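Local coordinates for tube-forming protein in Mycobacterial Envelpe, TiME (Mycolicibacterium smegmatis, PDB 7CU9) that is thought to form a tube or channel across the mycobacterial outer envelope, probably for protein secretion, at residues G87-V92 with D96-R101; A11-G16 with N178-A183. All coordinates share one frame; numbering follows the deposited sequence.

Both contacts lie in the PknH-like extracellular domain, an antiparallel sheet flanked by helices. Contact 1 is local: strand 77-89 turns into helix 92-103. Contact 2 joins chain ends, setting the loop before helix 15-22 against helix 174-185. Strand 77-89 serves both. Helices 92-103 and 174-185 touch alternate residues of strand 150-158, Y99 meeting T155 and K157, A181 meeting T154 and R156. This is consistent with opposite faces of the sheet. The centres of contacts 1 and 2 are about 20 Å apart. Each is partly buried, with contact 2 nearer the centre of the chain. Contact 1 pairs one ring-methyl contact with helix-start bonds and a single water bridge; the meeting in contact 2 is apolar.

Contact 1: residues G87-V92 with D96-R101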
ATOM      1  N   GLY B  87     -17.706  17.920  -4.656  1.00  8.60           N
ATOM      2  CA  GLY B  87     -18.592  19.086  -4.778  1.00  8.84           C
ATOM      3  C   GLY B  87     -19.261  19.104  -6.131  1.00  8.83           C
ATOM      4  O   GLY B  87     -18.556  19.018  -7.152  1.00  8.91           O
ATOM      5  N   VAL B  88     -20.586  19.224  -6.153  1.00  8.87           N
ATOM      6  CA  VAL B  88     -21.358  19.413  -7.410  1.00  9.17           C
ATOM      7  C   VAL B  88     -21.771  20.877  -7.468  1.00  8.95           C
ATOM      8  O   VAL B  88     -22.389  21.361  -6.499  1.00  9.13           O
ATOM      9  CB  VAL B  88     -22.578  18.485  -7.498  1.00  9.44           C
ATOM     10  CG1 VAL B  88     -23.363  18.727  -8.779  1.00  9.56           C
ATOM     11  CG2 VAL B  88     -22.179  17.026  -7.367  1.00  9.55           C
ATOM     12  N   PHE B  89     -21.430  21.550  -8.558  1.00  9.29           N
ATOM     13  CA  PHE B  89     -21.746  22.977  -8.778  1.00  9.39           C
ATOM     14  C   PHE B  89     -22.891  23.100  -9.782  1.00  9.78           C
ATOM     15  O   PHE B  89     -23.109  22.193 -10.585  1.00 10.06           O
ATOM     16  CB  PHE B  89     -20.492  23.715  -9.234  1.00  9.27           C
ATOM     17  CG  PHE B  89     -19.422  23.742  -8.173  1.00  9.08           C
ATOM     18  CD1 PHE B  89     -18.569  22.664  -8.005  1.00  9.20           C
ATOM     19  CD2 PHE B  89     -19.297  24.827  -7.317  1.00  9.11           C
ATOM     20  CE1 PHE B  89     -17.595  22.682  -7.019  1.00  9.08           C
ATOM     21  CE2 PHE B  89     -18.324  24.844  -6.329  1.00  9.23           C
ATOM     22  CZ  PHE B  89     -17.472  23.773  -6.185  1.00  9.24           C
ATOM     23  N   ALA B  90     -23.605  24.221  -9.736  1.00 10.41           N
ATOM     24  CA  ALA B  90     -24.751  24.479 -10.636  1.00 10.86           C
ATOM     25  C   ALA B  90     -24.278  24.570 -12.092  1.00 11.31           C
ATOM     26  O   ALA B  90     -25.077  24.282 -13.001  1.00 12.20           O
ATOM     27  CB  ALA B  90     -25.463  25.733 -10.213  1.00 10.96           C
ATOM     28  N   THR B  91     -23.025  24.970 -12.323  1.00 11.41           N
ATOM     29  CA  THR B  91     -22.482  25.192 -13.686  1.00 11.38           C
ATOM     30  C   THR B  91     -21.076  24.609 -13.799  1.00 11.44           C
ATOM     31  O   THR B  91     -20.376  24.510 -12.781  1.00 10.88           O
ATOM     32  CB  THR B  91     -22.442  26.680 -14.048  1.00 11.70           C
ATOM     33  OG1 THR B  91     -21.477  27.329 -13.222  1.00 11.98           O
ATOM     34  CG2 THR B  91     -23.782  27.356 -13.874  1.00 11.68           C
ATOM     35  N   VAL B  92     -20.689  24.262 -15.020  1.00 11.52           N
ATOM     36  CA  VAL B  92     -19.307  23.785 -15.317  1.00 11.83           C
ATOM     37  C   VAL B  92     -18.317  24.917 -15.015  1.00 12.38           C
ATOM     38  O   VAL B  92     -17.243  24.612 -14.458  1.00 12.50           O
ATOM     39  CB  VAL B  92     -19.179  23.240 -16.752  1.00 11.66           C
ATOM     40  CG1 VAL B  92     -20.064  22.022 -16.958  1.00 11.68           C
ATOM     41  CG2 VAL B  92     -19.464  24.294 -17.813  1.00 11.71           C
ATOM     42  N   ASP B  96     -15.024  25.026 -12.532  1.00 11.64           N
ATOM     43  CA  ASP B  96     -13.702  25.500 -13.020  1.00 12.30           C
ATOM     44  C   ASP B  96     -13.140  26.543 -12.046  1.00 11.69           C
ATOM     45  O   ASP B  96     -11.933  26.494 -11.741  1.00 11.47           O
ATOM     46  CB  ASP B  96     -13.781  26.060 -14.440  1.00 13.58           C
ATOM     47  CG  ASP B  96     -12.400  26.282 -15.030  1.00 15.86           C
ATOM     48  OD1 ASP B  96     -11.605  25.319 -15.039  1.00 17.54           O
ATOM     49  OD2 ASP B  96     -12.111  27.429 -15.420  1.00 19.46           O
ATOM     50  N   ARG B  97     -13.969  27.461 -11.546  1.00 11.41           N
ATOM     51  CA  ARG B  97     -13.496  28.499 -10.600  1.00 11.63           C
ATOM     52  C   ARG B  97     -13.023  27.812  -9.314  1.00 11.10           C
ATOM     53  O   ARG B  97     -11.989  28.225  -8.776  1.00 11.63           O
ATOM     54  CB  ARG B  97     -14.582  29.546 -10.343  1.00 12.35           C
ATOM     55  CG  ARG B  97     -14.801  30.484 -11.518  1.00 12.80           C
ATOM     56  CD  ARG B  97     -15.692  31.648 -11.143  1.00 13.26           C
ATOM     57  NE  ARG B  97     -17.066  31.270 -10.838  1.00 13.58           N
ATOM     58  CZ  ARG B  97     -18.038  31.090 -11.733  1.00 14.01           C
ATOM     59  NH1 ARG B  97     -17.806  31.217 -13.028  1.00 15.21           N
ATOM     60  NH2 ARG B  97     -19.253  30.775 -11.320  1.00 14.47           N
ATOM     61  N   ALA B  98     -13.737  26.789  -8.841  1.00 10.56           N
ATOM     62  CA  ALA B  98     -13.348  26.045  -7.622  1.00 10.20           C
ATOM     63  C   ALA B  98     -12.013  25.335  -7.865  1.00 10.11           C
ATOM     64  O   ALA B  98     -11.129  25.403  -6.986  1.00  9.83           O
ATOM     65  CB  ALA B  98     -14.435  25.087  -7.216  1.00  9.98           C
ATOM     66  N   TYR B  99     -11.852  24.702  -9.027  1.00 10.12           N
ATOM     67  CA  TYR B  99     -10.577  24.059  -9.429  1.00 10.24           C
ATOM     68  C   TYR B  99      -9.449  25.096  -9.347  1.00 10.66           C
ATOM     69  O   TYR B  99      -8.375  24.800  -8.803  1.00 10.40           O
ATOM     70  CB  TYR B  99     -10.693  23.446 -10.824  1.00 10.44           C
ATOM     71  CG  TYR B  99      -9.404  22.844 -11.314  1.00 10.47           C
ATOM     72  CD1 TYR B  99      -8.942  21.651 -10.788  1.00 10.63           C
ATOM     73  CD2 TYR B  99      -8.627  23.488 -12.260  1.00 10.97           C
ATOM     74  CE1 TYR B  99      -7.741  21.097 -11.202  1.00 10.89           C
ATOM     75  CE2 TYR B  99      -7.425  22.949 -12.686  1.00 10.94           C
ATOM     76  CZ  TYR B  99      -6.982  21.749 -12.158  1.00 11.12           C
ATOM     77  OH  TYR B  99      -5.793  21.222 -12.581  1.00 11.29           O
ATOM     78  N   HIS B 100      -9.690  26.301  -9.858  1.00 11.12           N
ATOM     79  CA  HIS B 100      -8.658  27.370  -9.900  1.00 11.75           C
ATOM     80  C   HIS B 100      -8.402  27.949  -8.507  1.00 11.93           C
ATOM     81  O   HIS B 100      -7.281  28.436  -8.280  1.00 12.42           O
ATOM     82  CB  HIS B 100      -8.985  28.398 -10.987  1.00 12.50           C
ATOM     83  CG  HIS B 100      -8.508  27.916 -12.310  1.00 13.38           C
ATOM     84  ND1 HIS B 100      -7.179  28.015 -12.684  1.00 14.19           N
ATOM     85  CD2 HIS B 100      -9.134  27.255 -13.304  1.00 14.09           C
ATOM     86  CE1 HIS B 100      -7.020  27.454 -13.862  1.00 14.53           C
ATOM     87  NE2 HIS B 100      -8.205  26.984 -14.269  1.00 14.86           N
ATOM     88  N   ARG B 101      -9.343  27.858  -7.569  1.00 11.63           N
ATOM     89  CA  ARG B 101      -9.054  28.269  -6.169  1.00 11.72           C
ATOM     90  C   ARG B 101      -8.035  27.296  -5.556  1.00 11.84           C
ATOM     91  O   ARG B 101      -7.257  27.731  -4.697  1.00 12.70           O
ATOM     92  CB  ARG B 101     -10.344  28.421  -5.361  1.00 12.08           C
ATOM     93  CG  ARG B 101     -11.148  29.642  -5.779  1.00 11.98           C
ATOM     94  CD  ARG B 101     -12.267  29.965  -4.812  1.00 12.02           C
ATOM     95  NE  ARG B 101     -13.351  28.990  -4.842  1.00 11.88           N
ATOM     96  CZ  ARG B 101     -14.396  29.017  -5.669  1.00 11.88           C
ATOM     97  NH1 ARG B 101     -14.514  29.962  -6.587  1.00 12.13           N
ATOM     98  NH2 ARG B 101     -15.321  28.078  -5.582  1.00 11.66           N
TER
HETATM   99  O   HOH W   1     -21.616  29.938 -12.819  1.00 22.85           O
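F89 and A98 form the apolar heart of this strand-turn-helix junction. Strand 77-89 ends at F89, and helix 92-103 starts three residues later. The CB of F89 is directed at the helix. Its CG stands anti to the carbonyl carbon and beside the backbone N (chi1 -65°), which swings the ring toward A98. CE1 and CE2 of F89 each lie 4.0 Å from A98 CB, and the tip atom CZ comes to 3.5 Å of the same methyl. The methyl meets the ring obliquely. L162 of strand 161-169 touches both F89 and A98, so the pair is packed down on the sheet.

R101 lies near the same ring, with its NH2 4.5 Å from F89 CE2. The ring carbon is at the guanidinium's edge, near its plane. One guanidinium face lies over A98 CA of its own helix. The strongest polar partner of R101 NH2 is V57 O; D60 makes only a long, weak ion pair with it.

The start of the helix is held by polar bonds. D96 N donates to V92 O at 3.0 Å, with an N-H...O angle of 151°. This is a helical bond in the first turn. T91 is the N-cap, and its OG1 is bonded to A94 N. The same OG1 is 2.6 Å from a water molecule, which in turn accepts a bond from R97 NH2 at 2.9 Å. The water lies in the plane of the R97 guanidinium, at its edge, and so links the cap to the second helical turn.

The chemistry is therefore layered. F89 and A98 are buried and give the helix an apolar seat beside the strand end. At the more exposed end, the cap and the bridging water satisfy polar groups where the helix begins.

Contact 2: residues A11-G16 with N178-A183; sequences AVMPKG and NVLAGA
A183 N bonds to V179 O at 2.9 Å, an ordinary helical bond that sets A183 one turn beyond V179. The helix, 174-185, lies against the antiparallel sheet of the PknH-like fold. Of segment 11-16, M13 is the residue that reaches it. M13 sits in the loop just before helix 15-22, and its backbone N is held by Q84 OE1 of strand 77-89.

The CB of M13 is directed at the helix, 4.0 Å from L180 CD1. CG comes closer to the same methyl, at 3.7 Å. The side chains of M13 and L180 run past one another in opposite senses. L180 places CG anti to its own N (chi1 176°), which brings its CD1 up to M13. L180 also touches V82 and Q84 of the strand and I21 of helix 15-22. The loop, the strand and two helices thus meet around this leucine.

M13 then bends at chi2 (-59°) and again at chi3. The chain therefore curls along the helix and carries the sulfur from L180 to the next turn, where SD lies 4.1 Å from A183 CB.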
ATOM      1  N   ALA B  11     -20.960   9.071  -4.501  1.00 16.42           N
ATOM      2  CA  ALA B  11     -19.630   9.314  -5.112  1.00 15.59           C
ATOM      3  C   ALA B  11     -18.507   9.110  -4.083  1.00 14.94           C
ATOM      4  O   ALA B  11     -17.342   8.988  -4.495  1.00 14.91           O
ATOM      5  CB  ALA B  11     -19.573  10.695  -5.718  1.00 15.53           C
ATOM      6  N   VAL B  12     -18.832   9.083  -2.792  1.00 14.00           N
ATOM      7  CA  VAL B  12     -17.828   8.911  -1.700  1.00 14.18           C
ATOM      8  C   VAL B  12     -17.738   7.421  -1.375  1.00 14.00           C
ATOM      9  O   VAL B  12     -18.751   6.851  -0.927  1.00 15.02           O
ATOM     10  CB  VAL B  12     -18.188   9.751  -0.463  1.00 14.09           C
ATOM     11  CG1 VAL B  12     -17.185   9.550   0.664  1.00 14.60           C
ATOM     12  CG2 VAL B  12     -18.327  11.223  -0.803  1.00 14.52           C
ATOM     13  N   MET B  13     -16.575   6.811  -1.614  1.00 13.86           N
ATOM     14  CA  MET B  13     -16.363   5.357  -1.409  1.00 14.33           C
ATOM     15  C   MET B  13     -16.358   5.068   0.088  1.00 14.30           C
ATOM     16  O   MET B  13     -15.671   5.743   0.856  1.00 14.38           O
ATOM     17  CB  MET B  13     -15.044   4.892  -2.035  1.00 14.85           C
ATOM     18  CG  MET B  13     -14.988   5.045  -3.545  1.00 15.65           C
ATOM     19  SD  MET B  13     -16.291   4.121  -4.407  1.00 17.44           S
ATOM     20  CE  MET B  13     -17.477   5.423  -4.732  1.00 17.81           C
ATOM     21  N   PRO B  14     -17.143   4.069   0.552  1.00 14.51           N
ATOM     22  CA  PRO B  14     -17.146   3.689   1.962  1.00 14.70           C
ATOM     23  C   PRO B  14     -15.867   2.928   2.338  1.00 14.64           C
ATOM     24  O   PRO B  14     -15.135   2.529   1.449  1.00 14.01           O
ATOM     25  CB  PRO B  14     -18.398   2.809   2.070  1.00 14.99           C
ATOM     26  CG  PRO B  14     -18.505   2.169   0.712  1.00 15.17           C
ATOM     27  CD  PRO B  14     -18.054   3.245  -0.257  1.00 14.87           C
ATOM     28  N   LYS B  15     -15.629   2.752   3.641  1.00 15.37           N
ATOM     29  CA  LYS B  15     -14.361   2.176   4.169  1.00 16.10           C
ATOM     30  C   LYS B  15     -14.080   0.807   3.529  1.00 15.69           C
ATOM     31  O   LYS B  15     -12.901   0.533   3.252  1.00 15.35           O
ATOM     32  CB  LYS B  15     -14.377   2.116   5.699  1.00 17.17           C
ATOM     33  CG  LYS B  15     -15.511   1.330   6.339  1.00 18.50           C
ATOM     34  CD  LYS B  15     -15.392   1.309   7.846  1.00 19.78           C
ATOM     35  CE  LYS B  15     -16.493   0.525   8.526  1.00 21.72           C
ATOM     36  NZ  LYS B  15     -16.507   0.787   9.985  1.00 22.93           N
ATOM     37  N   GLY B  16     -15.102  -0.023   3.292  1.00 15.74           N
ATOM     38  CA  GLY B  16     -14.936  -1.340   2.644  1.00 15.52           C
ATOM     39  C   GLY B  16     -14.298  -1.218   1.269  1.00 15.31           C
ATOM     40  O   GLY B  16     -13.364  -1.976   0.963  1.00 15.27           O
ATOM     41  N   ASN B 178      -5.132   7.266  -7.406  1.00 11.18           N
ATOM     42  CA  ASN B 178      -5.594   7.281  -8.821  0.50 11.56           C
ATOM     43  C   ASN B 178      -6.743   6.283  -8.994  1.00 11.60           C
ATOM     44  O   ASN B 178      -7.735   6.635  -9.653  1.00 11.32           O
ATOM     45  CB  ASN B 178      -4.447   7.017  -9.794  0.50 12.03           C
ATOM     46  CG  ASN B 178      -3.490   8.185  -9.866  0.50 12.48           C
ATOM     47  OD1 ASN B 178      -3.820   9.288  -9.435  0.50 12.85           O
ATOM     48  ND2 ASN B 178      -2.299   7.945 -10.388  0.50 12.92           N
ATOM     49  N   VAL B 179      -6.634   5.084  -8.416  1.00 11.33           N
ATOM     50  CA  VAL B 179      -7.744   4.088  -8.485  1.00 11.61           C
ATOM     51  C   VAL B 179      -8.976   4.698  -7.802  1.00 11.15           C
ATOM     52  O   VAL B 179     -10.081   4.611  -8.365  1.00 11.52           O
ATOM     53  CB  VAL B 179      -7.358   2.740  -7.850  1.00 11.93           C
ATOM     54  CG1 VAL B 179      -8.567   1.834  -7.703  1.00 12.18           C
ATOM     55  CG2 VAL B 179      -6.264   2.038  -8.641  1.00 12.37           C
ATOM     56  N   LEU B 180      -8.784   5.307  -6.634  1.00 10.86           N
ATOM     57  CA  LEU B 180      -9.882   5.888  -5.819  1.00 10.75           C
ATOM     58  C   LEU B 180     -10.566   7.011  -6.605  1.00 10.54           C
ATOM     59  O   LEU B 180     -11.800   6.995  -6.692  1.00 10.57           O
ATOM     60  CB  LEU B 180      -9.308   6.395  -4.496  1.00 10.90           C
ATOM     61  CG  LEU B 180     -10.289   7.120  -3.575  1.00 11.09           C
ATOM     62  CD1 LEU B 180     -11.533   6.277  -3.305  1.00 11.44           C
ATOM     63  CD2 LEU B 180      -9.606   7.511  -2.277  1.00 11.18           C
ATOM     64  N   ALA B 181      -9.805   7.965  -7.141  1.00 10.40           N
ATOM     65  CA  ALA B 181     -10.369   9.081  -7.935  1.00 10.50           C
ATOM     66  C   ALA B 181     -11.148   8.515  -9.130  1.00 10.83           C
ATOM     67  O   ALA B 181     -12.214   9.066  -9.451  1.00 10.93           O
ATOM     68  CB  ALA B 181      -9.291  10.041  -8.366  1.00 10.31           C
ATOM     69  N   GLY B 182     -10.636   7.461  -9.768  1.00 11.13           N
ATOM     70  CA  GLY B 182     -11.342   6.768 -10.863  1.00 11.32           C
ATOM     71  C   GLY B 182     -12.682   6.220 -10.396  1.00 11.56           C
ATOM     72  O   GLY B 182     -13.697   6.425 -11.088  1.00 11.91           O
ATOM     73  N   ALA B 183     -12.705   5.551  -9.244  1.00 11.63           N
ATOM     74  CA  ALA B 183     -13.921   4.938  -8.664  1.00 11.99           C
ATOM     75  C   ALA B 183     -14.950   6.031  -8.361  1.00 12.01           C
ATOM     76  O   ALA B 183     -16.146   5.825  -8.630  1.00 13.02           O
ATOM     77  CB  ALA B 183     -13.570   4.148  -7.428  1.00 12.21           C
TER